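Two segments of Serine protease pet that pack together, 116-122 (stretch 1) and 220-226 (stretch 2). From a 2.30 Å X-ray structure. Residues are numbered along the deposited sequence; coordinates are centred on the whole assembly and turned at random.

Stretch 1 (116-122) GADTSFN
Stretch 2, residues 220-226: DKWVLLG

The shortest polar contact joins opposite charges: Lys221 NZ lies 2.5 Å from Asp118 OD2, a salt bridge that is also a hydrogen bond donated by the ammonium group. Lys221 reaches it with chi1 at 57° (p) and chi2 to chi4 all t, an extended chain beyond CG. Asp118 (chi1 174°, t; chi2 -73°) uses its other oxygen within its own loop, where OD1 accepts from Ser120 N at 2.8 Å (N-H...O angle 158°) and from Ser120 OG at 2.7 Å. Ser120 (chi1 72°, p) thus keeps OG near the ammonium, and Lys221 NZ donates a weak bond to Ser120 OG at 3.4 Å.

The backbones are tied by one direct hydrogen bond, Leu224 N to Asp118 O, 2.9 Å and nearly linear at 167°. A water adds a second link, accepting from Asp118 N at 3.1 Å and donating to Trp222 O at 2.8 Å.

Residues 221-226 form a strand, extended through Leu224 (phi/psi -157/146, -77/138, -127/142, -74/107) before Leu225 turns to -67/-44. Stretch 1 is irregular: Ala117 (-82/153) and Asp118 (-69/133) are extended, Thr119 (-112/31) and Ser120 (-91/19) bend the chain, and Phe121 (-77/127) extends again. The end-to-end directions differ by 71°. In register, Asp118 CA is 5.0 Å from Val223 CA, and Phe121 CA is 5.9 Å from Leu225 CA.

Apolar packing completes the 446 Å² buried surface. Phe121 (chi1 -180°, t; chi2 70°) points toward the strand; Leu225 (175°, t; 86°, p) starts sideways, but its end approaches and places CD1 over one ring face, 3.6 Å from the Phe121 ring centroid and 20° off the normal, a CH-pi contact. Phe121 CB meets Val223 CG1 (chi1 147°, off-well) at 3.6 Å. Ala117 CB lies 4.0 Å from Leu224 CB (-173°, t; 69°, p).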

ATOM      1  N   GLY A 116      -6.279  15.232  22.493  1.00 29.86           N
ATOM      2  CA  GLY A 116      -7.103  16.415  22.687  1.00 29.61           C
ATOM      3  C   GLY A 116      -6.757  17.562  21.752  1.00 29.54           C
ATOM      4  O   GLY A 116      -5.727  17.536  21.085  1.00 30.54           O
ATOM      5  N   ALA A 117      -7.607  18.579  21.694  1.00 30.88           N
ATOM      6  CA  ALA A 117      -7.340  19.690  20.782  1.00 31.87           C
ATOM      7  C   ALA A 117      -6.356  20.671  21.419  1.00 31.18           C
ATOM      8  O   ALA A 117      -6.272  20.755  22.646  1.00 29.98           O
ATOM      9  CB  ALA A 117      -8.637  20.390  20.388  1.00 29.13           C
ATOM     10  N   ASP A 118      -5.610  21.394  20.581  1.00 29.99           N
ATOM     11  CA  ASP A 118      -4.709  22.448  21.046  1.00 30.52           C
ATOM     12  C   ASP A 118      -5.525  23.626  21.582  1.00 30.49           C
ATOM     13  O   ASP A 118      -6.458  24.075  20.938  1.00 30.20           O
ATOM     14  CB  ASP A 118      -3.784  22.900  19.907  1.00 32.78           C
ATOM     15  CG  ASP A 118      -2.911  24.099  20.285  1.00 38.07           C
ATOM     16  OD1 ASP A 118      -3.427  25.239  20.389  1.00 35.60           O
ATOM     17  OD2 ASP A 118      -1.693  23.905  20.458  1.00 40.22           O
ATOM     18  N   THR A 119      -5.156  24.123  22.756  1.00 30.93           N
ATOM     19  CA  THR A 119      -5.899  25.180  23.447  1.00 33.43           C
ATOM     20  C   THR A 119      -5.154  26.514  23.515  1.00 35.06           C
ATOM     21  O   THR A 119      -5.321  27.262  24.472  1.00 32.63           O
ATOM     22  CB  THR A 119      -6.222  24.772  24.913  1.00 35.32           C
ATOM     23  OG1 THR A 119      -5.026  24.271  25.530  1.00 32.03           O
ATOM     24  CG2 THR A 119      -7.293  23.692  24.964  1.00 30.71           C
ATOM     25  N   SER A 120      -4.336  26.819  22.515  1.00 37.18           N
ATOM     26  CA  SER A 120      -3.549  28.048  22.559  1.00 39.91           C
ATOM     27  C   SER A 120      -4.233  29.279  21.912  1.00 45.83           C
ATOM     28  O   SER A 120      -3.557  30.251  21.561  1.00 43.80           O
ATOM     29  CB  SER A 120      -2.203  27.812  21.884  1.00 33.89           C
ATOM     30  OG  SER A 120      -2.387  27.705  20.484  1.00 37.68           O
ATOM     31  N   PHE A 121      -5.554  29.247  21.740  1.00 41.35           N
ATOM     32  CA  PHE A 121      -6.235  30.427  21.220  1.00 39.85           C
ATOM     33  C   PHE A 121      -6.405  31.513  22.291  1.00 40.25           C
ATOM     34  O   PHE A 121      -6.933  31.262  23.363  1.00 35.85           O
ATOM     35  CB  PHE A 121      -7.606  30.092  20.636  1.00 41.73           C
ATOM     36  CG  PHE A 121      -8.316  31.303  20.085  1.00 39.67           C
ATOM     37  CD1 PHE A 121      -7.850  31.925  18.933  1.00 37.66           C
ATOM     38  CD2 PHE A 121      -9.408  31.843  20.738  1.00 36.73           C
ATOM     39  CE1 PHE A 121      -8.466  33.043  18.439  1.00 40.16           C
ATOM     40  CE2 PHE A 121     -10.039  32.967  20.243  1.00 38.57           C
ATOM     41  CZ  PHE A 121      -9.566  33.576  19.090  1.00 36.89           C
ATOM     42  N   ASN A 122      -5.965  32.726  21.978  1.00 37.05           N
ATOM     43  CA  ASN A 122      -6.038  33.837  22.926  1.00 38.61           C
ATOM     44  C   ASN A 122      -6.960  34.945  22.449  1.00 38.47           C
ATOM     45  O   ASN A 122      -6.531  35.859  21.744  1.00 39.24           O
ATOM     46  CB  ASN A 122      -4.648  34.408  23.179  1.00 40.05           C
ATOM     47  CG  ASN A 122      -4.614  35.337  24.362  1.00 44.39           C
ATOM     48  OD1 ASN A 122      -5.655  35.776  24.848  1.00 44.99           O
ATOM     49  ND2 ASN A 122      -3.414  35.645  24.837  1.00 46.57           N
ATOM     50  N   ASP A 220       1.895  26.557  12.520  1.00 54.22           N
ATOM     51  CA  ASP A 220       1.411  25.565  11.564  1.00 55.78           C
ATOM     52  C   ASP A 220       0.650  24.442  12.266  1.00 53.09           C
ATOM     53  O   ASP A 220       1.056  23.277  12.248  1.00 50.23           O
ATOM     54  CB  ASP A 220       2.576  25.015  10.743  1.00 52.92           C
ATOM     55  CG  ASP A 220       3.395  26.122  10.091  1.00 67.15           C
ATOM     56  OD1 ASP A 220       2.926  26.719   9.089  1.00 57.35           O
ATOM     57  OD2 ASP A 220       4.508  26.403  10.596  1.00 69.60           O
ATOM     58  N   LYS A 221      -0.459  24.816  12.896  1.00 49.90           N
ATOM     59  CA  LYS A 221      -1.273  23.867  13.638  1.00 43.64           C
ATOM     60  C   LYS A 221      -2.711  24.338  13.787  1.00 38.40           C
ATOM     61  O   LYS A 221      -2.976  25.524  13.932  1.00 36.22           O
ATOM     62  CB  LYS A 221      -0.671  23.629  15.020  1.00 43.73           C
ATOM     63  CG  LYS A 221      -0.508  24.901  15.843  1.00 42.92           C
ATOM     64  CD  LYS A 221      -0.231  24.579  17.301  1.00 39.42           C
ATOM     65  CE  LYS A 221      -0.195  25.847  18.153  1.00 41.12           C
ATOM     66  NZ  LYS A 221       0.022  25.521  19.593  1.00 36.90           N
ATOM     67  N   TRP A 222      -3.637  23.391  13.774  1.00 36.40           N
ATOM     68  CA  TRP A 222      -5.031  23.691  14.069  1.00 34.10           C
ATOM     69  C   TRP A 222      -5.270  23.869  15.570  1.00 33.86           C
ATOM     70  O   TRP A 222      -4.776  23.106  16.412  1.00 33.49           O
ATOM     71  CB  TRP A 222      -5.940  22.596  13.518  1.00 32.98           C
ATOM     72  CG  TRP A 222      -6.015  22.641  12.032  1.00 33.79           C
ATOM     73  CD1 TRP A 222      -5.273  21.920  11.160  1.00 34.80           C
ATOM     74  CD2 TRP A 222      -6.859  23.482  11.250  1.00 36.21           C
ATOM     75  NE1 TRP A 222      -5.612  22.241   9.869  1.00 37.71           N
ATOM     76  CE2 TRP A 222      -6.586  23.204   9.895  1.00 37.87           C
ATOM     77  CE3 TRP A 222      -7.831  24.444  11.563  1.00 33.65           C
ATOM     78  CZ2 TRP A 222      -7.240  23.850   8.847  1.00 39.25           C
ATOM     79  CZ3 TRP A 222      -8.480  25.085  10.530  1.00 34.11           C
ATOM     80  CH2 TRP A 222      -8.183  24.783   9.180  1.00 40.64           C
ATOM     81  N   VAL A 223      -6.058  24.880  15.882  1.00 33.32           N
ATOM     82  CA  VAL A 223      -6.215  25.339  17.231  1.00 35.74           C
ATOM     83  C   VAL A 223      -7.694  25.353  17.507  1.00 33.51           C
ATOM     84  O   VAL A 223      -8.471  25.672  16.622  1.00 32.83           O
ATOM     85  CB  VAL A 223      -5.561  26.739  17.381  1.00 39.40           C
ATOM     86  CG1 VAL A 223      -6.289  27.634  18.373  1.00 38.31           C
ATOM     87  CG2 VAL A 223      -4.080  26.590  17.691  1.00 40.71           C
ATOM     88  N   LEU A 224      -8.095  24.984  18.718  1.00 29.22           N
ATOM     89  CA  LEU A 224      -9.495  25.073  19.083  1.00 27.83           C
ATOM     90  C   LEU A 224      -9.900  26.528  19.328  1.00 33.01           C
ATOM     91  O   LEU A 224      -9.517  27.094  20.351  1.00 33.46           O
ATOM     92  CB  LEU A 224      -9.764  24.258  20.332  1.00 24.74           C
ATOM     93  CG  LEU A 224     -11.215  24.100  20.770  1.00 26.94           C
ATOM     94  CD1 LEU A 224     -11.977  23.216  19.786  1.00 25.26           C
ATOM     95  CD2 LEU A 224     -11.232  23.508  22.182  1.00 27.94           C
ATOM     96  N   LEU A 225     -10.672  27.123  18.415  1.00 27.93           N
ATOM     97  CA  LEU A 225     -11.121  28.523  18.564  1.00 28.95           C
ATOM     98  C   LEU A 225     -12.077  28.684  19.733  1.00 30.93           C
ATOM     99  O   LEU A 225     -11.985  29.634  20.529  1.00 30.24           O
ATOM    100  CB  LEU A 225     -11.816  29.027  17.295  1.00 28.00           C
ATOM    101  CG  LEU A 225     -12.425  30.447  17.405  1.00 32.03           C
ATOM    102  CD1 LEU A 225     -11.374  31.497  17.088  1.00 32.61           C
ATOM    103  CD2 LEU A 225     -13.645  30.659  16.483  1.00 31.36           C
ATOM    104  N   GLY A 226     -13.011  27.744  19.822  1.00 30.03           N
ATOM    105  CA  GLY A 226     -14.011  27.765  20.871  1.00 27.48           C
ATOM    106  C   GLY A 226     -15.054  26.701  20.598  1.00 27.62           C
ATOM    107  O   GLY A 226     -14.769  25.721  19.915  1.00 25.24           O
TER
HETATM  108  O   HOH W   1      -6.539  21.240  17.627  1.00 30.72           O